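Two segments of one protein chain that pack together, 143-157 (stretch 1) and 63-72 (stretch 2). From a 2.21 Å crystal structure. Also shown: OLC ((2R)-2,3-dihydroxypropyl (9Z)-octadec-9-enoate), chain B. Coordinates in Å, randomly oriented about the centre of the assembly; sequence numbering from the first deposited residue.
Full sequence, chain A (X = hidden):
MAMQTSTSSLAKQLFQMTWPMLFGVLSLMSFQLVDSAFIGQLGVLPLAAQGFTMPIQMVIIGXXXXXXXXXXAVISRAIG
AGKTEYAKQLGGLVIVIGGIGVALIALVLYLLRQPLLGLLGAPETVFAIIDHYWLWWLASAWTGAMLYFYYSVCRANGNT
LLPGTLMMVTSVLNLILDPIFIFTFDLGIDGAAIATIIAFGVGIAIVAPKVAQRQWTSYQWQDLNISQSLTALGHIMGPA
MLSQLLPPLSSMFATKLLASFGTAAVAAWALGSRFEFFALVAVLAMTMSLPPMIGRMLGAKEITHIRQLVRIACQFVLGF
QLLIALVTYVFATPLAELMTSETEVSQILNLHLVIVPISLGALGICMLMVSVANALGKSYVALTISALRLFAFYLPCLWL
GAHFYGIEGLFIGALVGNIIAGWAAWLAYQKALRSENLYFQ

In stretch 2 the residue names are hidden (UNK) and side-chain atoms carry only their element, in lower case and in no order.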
ATOM      1  N   THR A 143     -15.770  -1.807   6.620  1.00 30.44           N
ATOM      2  CA  THR A 143     -15.511  -0.815   7.655  1.00 32.01           C
ATOM      3  C   THR A 143     -14.096  -0.243   7.518  1.00 31.66           C
ATOM      4  O   THR A 143     -13.886   0.956   7.685  1.00 34.87           O
ATOM      5  CB  THR A 143     -15.699  -1.420   9.062  1.00 31.58           C
ATOM      6  OG1 THR A 143     -16.986  -2.042   9.142  1.00 37.63           O
ATOM      7  CG2 THR A 143     -15.601  -0.349  10.132  1.00 32.98           C
ATOM      8  N   GLY A 144     -13.135  -1.109   7.199  1.00 33.08           N
ATOM      9  CA  GLY A 144     -11.760  -0.688   6.994  1.00 31.56           C
ATOM     10  C   GLY A 144     -11.590   0.190   5.769  1.00 32.82           C
ATOM     11  O   GLY A 144     -10.838   1.164   5.792  1.00 36.03           O
ATOM     12  N   ALA A 145     -12.293  -0.160   4.696  1.00 33.59           N
ATOM     13  CA  ALA A 145     -12.258   0.617   3.464  1.00 32.73           C
ATOM     14  C   ALA A 145     -12.802   2.025   3.690  1.00 35.58           C
ATOM     15  O   ALA A 145     -12.226   3.000   3.211  1.00 38.19           O
ATOM     16  CB  ALA A 145     -13.045  -0.088   2.371  1.00 27.13           C
ATOM     17  N   MET A 146     -13.908   2.120   4.426  1.00 29.37           N
ATOM     18  CA  MET A 146     -14.541   3.401   4.717  1.00 27.46           C
ATOM     19  C   MET A 146     -13.655   4.302   5.569  1.00 28.07           C
ATOM     20  O   MET A 146     -13.566   5.505   5.318  1.00 27.81           O
ATOM     21  CB  MET A 146     -15.882   3.192   5.423  1.00 24.56           C
ATOM     22  CG  MET A 146     -16.930   2.511   4.572  1.00 31.87           C
ATOM     23  SD  MET A 146     -17.197   3.345   2.999  1.00 48.87           S
ATOM     24  CE  MET A 146     -17.646   4.994   3.546  1.00 28.87           C
ATOM     25  N   LEU A 147     -13.021   3.722   6.584  1.00 21.83           N
ATOM     26  CA  LEU A 147     -12.079   4.466   7.411  1.00 33.50           C
ATOM     27  C   LEU A 147     -10.929   4.975   6.545  1.00 34.18           C
ATOM     28  O   LEU A 147     -10.480   6.110   6.696  1.00 34.13           O
ATOM     29  CB  LEU A 147     -11.550   3.597   8.556  1.00 29.78           C
ATOM     30  CG  LEU A 147     -10.590   4.251   9.554  1.00 24.45           C
ATOM     31  CD1 LEU A 147     -11.215   5.495  10.170  1.00 22.94           C
ATOM     32  CD2 LEU A 147     -10.185   3.269  10.642  1.00 24.11           C
ATOM     33  N   TYR A 148     -10.473   4.129   5.623  1.00 31.73           N
ATOM     34  CA  TYR A 148      -9.395   4.495   4.715  1.00 29.87           C
ATOM     35  C   TYR A 148      -9.800   5.649   3.795  1.00 30.96           C
ATOM     36  O   TYR A 148      -8.984   6.519   3.486  1.00 29.95           O
ATOM     37  CB  TYR A 148      -8.956   3.285   3.882  1.00 28.39           C
ATOM     38  CG  TYR A 148      -7.763   3.571   2.995  1.00 36.80           C
ATOM     39  CD1 TYR A 148      -6.473   3.543   3.508  1.00 39.52           C
ATOM     40  CD2 TYR A 148      -7.925   3.876   1.648  1.00 33.37           C
ATOM     41  CE1 TYR A 148      -5.377   3.808   2.708  1.00 37.03           C
ATOM     42  CE2 TYR A 148      -6.832   4.142   0.838  1.00 32.04           C
ATOM     43  CZ  TYR A 148      -5.561   4.106   1.375  1.00 36.45           C
ATOM     44  OH  TYR A 148      -4.470   4.367   0.579  1.00 41.04           O
ATOM     45  N   PHE A 149     -11.056   5.652   3.358  1.00 28.55           N
ATOM     46  CA  PHE A 149     -11.555   6.717   2.494  1.00 26.80           C
ATOM     47  C   PHE A 149     -11.607   8.047   3.243  1.00 25.75           C
ATOM     48  O   PHE A 149     -11.313   9.098   2.673  1.00 29.00           O
ATOM     49  CB  PHE A 149     -12.936   6.361   1.934  1.00 27.70           C
ATOM     50  CG  PHE A 149     -12.945   5.129   1.070  1.00 30.30           C
ATOM     51  CD1 PHE A 149     -11.857   4.817   0.267  1.00 31.38           C
ATOM     52  CD2 PHE A 149     -14.041   4.276   1.068  1.00 29.15           C
ATOM     53  CE1 PHE A 149     -11.866   3.678  -0.526  1.00 34.82           C
ATOM     54  CE2 PHE A 149     -14.052   3.134   0.282  1.00 26.63           C
ATOM     55  CZ  PHE A 149     -12.969   2.837  -0.517  1.00 32.52           C
ATOM     56  N   TYR A 150     -11.987   7.999   4.517  1.00 23.73           N
ATOM     57  CA  TYR A 150     -11.934   9.187   5.366  1.00 25.92           C
ATOM     58  C   TYR A 150     -10.496   9.674   5.508  1.00 26.01           C
ATOM     59  O   TYR A 150     -10.234  10.877   5.479  1.00 30.15           O
ATOM     60  CB  TYR A 150     -12.525   8.912   6.749  1.00 19.73           C
ATOM     61  CG  TYR A 150     -14.032   9.015   6.824  1.00 30.75           C
ATOM     62  CD1 TYR A 150     -14.673  10.236   6.658  1.00 31.27           C
ATOM     63  CD2 TYR A 150     -14.813   7.896   7.086  1.00 27.12           C
ATOM     64  CE1 TYR A 150     -16.053  10.336   6.734  1.00 31.44           C
ATOM     65  CE2 TYR A 150     -16.189   7.986   7.167  1.00 28.09           C
ATOM     66  CZ  TYR A 150     -16.803   9.206   6.990  1.00 36.58           C
ATOM     67  OH  TYR A 150     -18.173   9.294   7.069  1.00 38.26           O
ATOM     68  N   TYR A 151      -9.571   8.730   5.671  1.00 27.63           N
ATOM     69  CA  TYR A 151      -8.148   9.046   5.764  1.00 25.68           C
ATOM     70  C   TYR A 151      -7.663   9.738   4.495  1.00 25.95           C
ATOM     71  O   TYR A 151      -6.832  10.643   4.550  1.00 32.51           O
ATOM     72  CB  TYR A 151      -7.314   7.780   6.006  1.00 23.31           C
ATOM     73  CG  TYR A 151      -7.419   7.199   7.396  1.00 26.14           C
ATOM     74  CD1 TYR A 151      -8.033   7.902   8.426  1.00 25.82           C
ATOM     75  CD2 TYR A 151      -6.893   5.945   7.681  1.00 28.83           C
ATOM     76  CE1 TYR A 151      -8.122   7.363   9.702  1.00 28.66           C
ATOM     77  CE2 TYR A 151      -6.980   5.401   8.950  1.00 29.86           C
ATOM     78  CZ  TYR A 151      -7.593   6.113   9.954  1.00 31.43           C
ATOM     79  OH  TYR A 151      -7.677   5.567  11.213  1.00 37.90           O
ATOM     80  N   SER A 152      -8.185   9.297   3.356  1.00 23.50           N
ATOM     81  CA  SER A 152      -7.795   9.846   2.063  1.00 24.86           C
ATOM     82  C   SER A 152      -8.305  11.272   1.883  1.00 26.21           C
ATOM     83  O   SER A 152      -7.635  12.096   1.266  1.00 31.40           O
ATOM     84  CB  SER A 152      -8.306   8.958   0.927  1.00 23.52           C
ATOM     85  OG  SER A 152      -7.747   7.660   1.019  1.00 38.63           O
ATOM     86  N   VAL A 153      -9.487  11.559   2.421  1.00 24.20           N
ATOM     87  CA  VAL A 153     -10.023  12.912   2.387  1.00 27.71           C
ATOM     88  C   VAL A 153      -9.198  13.844   3.284  1.00 30.52           C
ATOM     89  O   VAL A 153      -8.903  14.975   2.900  1.00 32.73           O
ATOM     90  CB  VAL A 153     -11.511  12.940   2.807  1.00 23.72           C
ATOM     91  CG1 VAL A 153     -12.003  14.372   2.965  1.00 24.58           C
ATOM     92  CG2 VAL A 153     -12.360  12.192   1.786  1.00 22.97           C
ATOM     93  N   CYS A 154      -8.816  13.362   4.467  1.00 28.97           N
ATOM     94  CA  CYS A 154      -7.933  14.116   5.363  1.00 30.67           C
ATOM     95  C   CYS A 154      -6.626  14.479   4.680  1.00 29.69           C
ATOM     96  O   CYS A 154      -6.199  15.634   4.693  1.00 24.92           O
ATOM     97  CB  CYS A 154      -7.619  13.314   6.630  1.00 30.97           C
ATOM     98  SG  CYS A 154      -9.006  13.043   7.745  1.00 31.85           S
ATOM     99  N   ARG A 155      -5.992  13.465   4.099  1.00 29.15           N
ATOM    100  CA  ARG A 155      -4.722  13.623   3.411  1.00 28.31           C
ATOM    101  C   ARG A 155      -4.872  14.562   2.221  1.00 30.19           C
ATOM    102  O   ARG A 155      -4.030  15.431   2.000  1.00 31.99           O
ATOM    103  CB  ARG A 155      -4.184  12.255   2.971  1.00 24.76           C
ATOM    104  CG  ARG A 155      -3.669  11.398   4.128  1.00 32.77           C
ATOM    105  CD  ARG A 155      -3.329   9.973   3.692  1.00 39.37           C
ATOM    106  NE  ARG A 155      -2.692   9.942   2.382  1.00 44.80           N
ATOM    107  CZ  ARG A 155      -3.158   9.261   1.340  1.00 39.83           C
ATOM    108  NH1 ARG A 155      -4.262   8.539   1.458  1.00 27.50           N
ATOM    109  NH2 ARG A 155      -2.514   9.296   0.181  1.00 46.37           N
ATOM    110  N   ALA A 156      -5.963  14.402   1.478  1.00 23.90           N
ATOM    111  CA  ALA A 156      -6.254  15.272   0.342  1.00 28.63           C
ATOM    112  C   ALA A 156      -6.338  16.735   0.776  1.00 27.30           C
ATOM    113  O   ALA A 156      -6.005  17.637   0.011  1.00 35.53           O
ATOM    114  CB  ALA A 156      -7.548  14.848  -0.337  1.00 25.78           C
ATOM    115  N   ASN A 157      -6.781  16.958   2.010  1.00 25.55           N
ATOM    116  CA  ASN A 157      -6.848  18.299   2.577  1.00 25.08           C
ATOM    117  C   ASN A 157      -5.594  18.658   3.375  1.00 28.27           C
ATOM    118  O   ASN A 157      -5.621  19.562   4.209  1.00 30.18           O
ATOM    119  CB  ASN A 157      -8.085  18.435   3.462  1.00 26.95           C
ATOM    120  CG  ASN A 157      -9.365  18.561   2.657  1.00 29.30           C
ATOM    121  OD1 ASN A 157      -9.857  19.665   2.429  1.00 31.18           O
ATOM    122  ND2 ASN A 157      -9.905  17.429   2.218  1.00 21.47           N
ATOM    123  N   UNK A  63      -8.565  -2.226  -4.492  1.00 44.48           N
ATOM    124  CA  UNK A  63      -9.665  -1.365  -4.902  1.00 41.63           C
ATOM    125  C   UNK A  63      -9.719  -0.087  -4.066  1.00 34.95           C
ATOM    126  O   UNK A  63      -9.828   1.012  -4.612  1.00 41.26           O
ATOM    127  c   UNK A  63     -12.175  -1.132  -4.803  1.00 36.05           C
ATOM    128  c   UNK A  63     -12.357  -3.993  -5.892  1.00 54.73           C
ATOM    129  c   UNK A  63     -11.012  -2.110  -4.812  1.00 43.98           C
ATOM    130  c   UNK A  63     -11.148  -3.088  -5.983  1.00 51.85           C
ATOM    131  N   UNK A  64      -9.622  -0.227  -2.747  1.00 30.85           N
ATOM    132  CA  UNK A  64      -9.720   0.926  -1.861  1.00 35.01           C
ATOM    133  C   UNK A  64      -8.497   1.838  -1.984  1.00 35.04           C
ATOM    134  O   UNK A  64      -8.607   3.053  -1.815  1.00 34.11           O
ATOM    135  c   UNK A  64      -9.916   0.481  -0.405  1.00 34.55           C
ATOM    136  n   UNK A  64      -8.355   0.143   2.697  1.00 43.00           N
ATOM    137  o   UNK A  64      -9.702  -1.461   1.897  1.00 46.78           O
ATOM    138  c   UNK A  64      -8.663  -0.007   0.304  1.00 39.34           C
ATOM    139  c   UNK A  64      -8.951  -0.505   1.707  1.00 44.44           C
ATOM    140  N   UNK A  65      -7.338   1.258  -2.287  1.00 26.29           N
ATOM    141  CA  UNK A  65      -6.132   2.057  -2.479  1.00 41.66           C
ATOM    142  C   UNK A  65      -6.245   2.853  -3.778  1.00 33.31           C
ATOM    143  O   UNK A  65      -5.917   4.039  -3.815  1.00 32.70           O
ATOM    144  c   UNK A  65      -4.558   0.682  -1.089  1.00 40.42           C
ATOM    145  c   UNK A  65      -4.859   1.185  -2.492  1.00 44.31           C
ATOM    146  c   UNK A  65      -3.673   1.972  -3.028  1.00 40.85           C
ATOM    147  N   UNK A  66      -6.731   2.197  -4.829  1.00 28.16           N
ATOM    148  CA  UNK A  66      -6.981   2.855  -6.099  1.00 29.73           C
ATOM    149  C   UNK A  66      -7.892   4.067  -5.985  1.00 33.36           C
ATOM    150  O   UNK A  66      -7.655   5.089  -6.628  1.00 40.32           O
ATOM    151  N   UNK A  67      -8.933   3.960  -5.162  1.00 30.81           N
ATOM    152  CA  UNK A  67      -9.835   5.087  -4.937  1.00 26.77           C
ATOM    153  C   UNK A  67      -9.170   6.154  -4.072  1.00 28.87           C
ATOM    154  O   UNK A  67      -9.387   7.349  -4.275  1.00 33.20           O
ATOM    155  c   UNK A  67     -12.151   5.727  -3.951  1.00 30.97           C
ATOM    156  c   UNK A  67     -12.466   6.581  -5.176  1.00 30.14           C
ATOM    157  c   UNK A  67     -13.428   5.146  -3.364  1.00 25.47           C
ATOM    158  c   UNK A  67     -11.143   4.622  -4.289  1.00 27.70           C
ATOM    159  N   UNK A  68      -8.364   5.721  -3.110  1.00 28.62           N
ATOM    160  CA  UNK A  68      -7.632   6.646  -2.259  1.00 28.77           C
ATOM    161  C   UNK A  68      -6.651   7.497  -3.050  1.00 28.75           C
ATOM    162  O   UNK A  68      -6.517   8.700  -2.809  1.00 30.19           O
ATOM    163  N   UNK A  69      -5.969   6.866  -4.000  1.00 26.51           N
ATOM    164  CA  UNK A  69      -5.043   7.564  -4.884  1.00 29.54           C
ATOM    165  C   UNK A  69      -5.785   8.603  -5.741  1.00 32.85           C
ATOM    166  O   UNK A  69      -5.321   9.732  -5.894  1.00 29.88           O
ATOM    167  c   UNK A  69      -3.346   5.691  -4.944  1.00 31.90           C
ATOM    168  c   UNK A  69      -4.283   6.564  -5.788  1.00 27.73           C
ATOM    169  c   UNK A  69      -2.612   4.614  -5.733  1.00 26.87           C
ATOM    170  c   UNK A  69      -3.498   7.291  -6.870  1.00 31.28           C
ATOM    171  N   UNK A  70      -6.945   8.227  -6.275  1.00 34.34           N
ATOM    172  CA  UNK A  70      -7.750   9.140  -7.088  1.00 29.46           C
ATOM    173  C   UNK A  70      -8.287  10.299  -6.253  1.00 32.41           C
ATOM    174  O   UNK A  70      -8.292  11.450  -6.694  1.00 36.08           O
ATOM    175  c   UNK A  70      -8.902   8.393  -7.748  1.00 24.41           C
ATOM    176  N   UNK A  71      -8.748   9.973  -5.050  1.00 27.70           N
ATOM    177  CA  UNK A  71      -9.271  10.959  -4.117  1.00 31.60           C
ATOM    178  C   UNK A  71      -8.240  12.031  -3.786  1.00 34.66           C
ATOM    179  O   UNK A  71      -8.535  13.221  -3.826  1.00 33.66           O
ATOM    180  o   UNK A  71     -10.729   9.303  -3.111  1.00 30.57           O
ATOM    181  c   UNK A  71     -10.303  11.315  -1.847  1.00 29.45           C
ATOM    182  c   UNK A  71      -9.732  10.286  -2.811  1.00 32.02           C
ATOM    183  N   UNK A  72      -7.027  11.599  -3.464  1.00 32.56           N
ATOM    184  CA  UNK A  72      -5.971  12.520  -3.062  1.00 31.81           C
ATOM    185  C   UNK A  72      -5.560  13.436  -4.212  1.00 31.14           C
ATOM    186  O   UNK A  72      -5.422  14.642  -4.028  1.00 33.17           O
ATOM    187  c   UNK A  72      -3.541  12.680  -2.432  1.00 41.23           C
ATOM    188  o   UNK A  72      -5.025  11.219  -1.244  1.00 37.35           O
ATOM    189  c   UNK A  72      -4.735  11.756  -2.540  1.00 34.41           C
TER
HETATM  190  C18 OLC B 501      -7.027   1.824   8.968  1.00 54.74           C
HETATM  191  C10 OLC B 501      -3.003  -0.056   3.504  1.00 69.11           C
HETATM  192  C9  OLC B 501      -2.024   0.713   2.983  1.00 67.69           C
HETATM  193  C17 OLC B 501      -7.154   1.638   7.472  1.00 57.25           C
HETATM  194  C11 OLC B 501      -4.405   0.005   2.941  1.00 69.06           C
HETATM  195  C8  OLC B 501      -2.317   1.646   1.830  1.00 66.55           C
HETATM  196  C16 OLC B 501      -7.999   0.417   7.181  1.00 62.56           C
HETATM  197  C12 OLC B 501      -5.345  -0.799   3.815  1.00 71.69           C
HETATM  198  C15 OLC B 501      -7.549  -0.233   5.889  1.00 65.63           C
HETATM  199  C13 OLC B 501      -5.156  -0.401   5.263  1.00 73.65           C
HETATM  200  C14 OLC B 501      -6.261  -0.995   6.112  1.00 71.61           C
HETATM  201  O   HOH W   1      -4.301   5.286  -1.660  1.00 68.62           O

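Position 63 carries four side-chain carbons, forked at the first, with one arm two carbons long. Its end leads away from stretch 1, making no contact there. A fork at CB with unequal arms is isoleucine, Ile63.

Position 64 has three carbons, the third bearing one oxygen and one nitrogen. Its CA-to-CB bond points toward stretch 1, and the chain ends among Gly144, Ala145, Tyr148 and Phe149. Three carbons ending in a carboxamide define glutamine, Gln64. Its NE2 lies 3.4 Å from Tyr148 CB, and its OE1 lies 3.6 Å from Ala145 CB. No hydrogen bond to stretch 1 results, so the amide fits here as a knob in a hole, by shape.

Position 65 has one carbon carrying two more; CB points away, yet one terminal carbon still comes near the Tyr148 hydroxyl. The symmetric fork identifies valine, Val65, whose CG2 reaches 4.0 Å from Tyr148 OH. The backbone contributes too: a water donates a hydrogen bond to Val65 O at 3.0 Å and is hydrogen-bonded to Tyr148 OH at 2.4 Å, bridging the helices.

Position 66 has no side-chain atoms and is therefore Gly66. An ideal CB there would point away, with nothing of stretch 1 within 5.5 Å.

Position 67 has four carbons forked at the second, and one terminal carbon lies over the face of the Phe149 ring; this is leucine, Leu67. That methyl, CD2, stands 3.9 Å from the centroid of the Phe149 ring and 24° off its normal, a CH-pi contact.

Position 68 again lacks a side chain, so it is Gly68, but here the absence matters. An ideal CB would fall 2.7 Å from Tyr148 CE2 and 2.9 Å from Ser152 OG, both clashes. The bare CA of Gly68 instead lies 3.4 Å from Ser152 OG.

Position 69 has four carbons, forked at the first with one longer arm, and points away without touching stretch 1: Ile69.

Position 70 has a single carbon, out of reach of the other helix, hence Ala70.

Position 71 has one carbon carrying an oxygen and a carbon, the latter approaching Ser152; this is the threonine pattern. In Thr71, OG1 donates to Leu67 O at 2.6 Å within its own helix, while CG2 lies 4.2 Å from Ser152 CB.

Position 72 repeats that pattern, its oxygen lying over one face of the Arg155 guanidinium, and is Thr72. Its OG1 makes a weak bond to Gly68 O at 3.3 Å. Thr72 OG1 is also 3.5 Å from Arg155 NH2, where a poor angle excludes a hydrogen bond.

The helices run nearly parallel, at 22°, and bury 583 Å² between them. No direct hydrogen bond crosses the contact: Ser152 OG, for example, donates to Tyr148 O at 3.0 Å in its own helix. Packing therefore dominates, with Gln64 inserted at one end, Gly68 making room for Tyr148 and Ser152, and Ala156 CB resting 3.9 Å from Thr72 CA at the other. The lipid lines the Gln64 end, OLC C15 lying 3.3 Å from Gln64 NE2.

Stretch 2 63-72: IQVGLGIATT
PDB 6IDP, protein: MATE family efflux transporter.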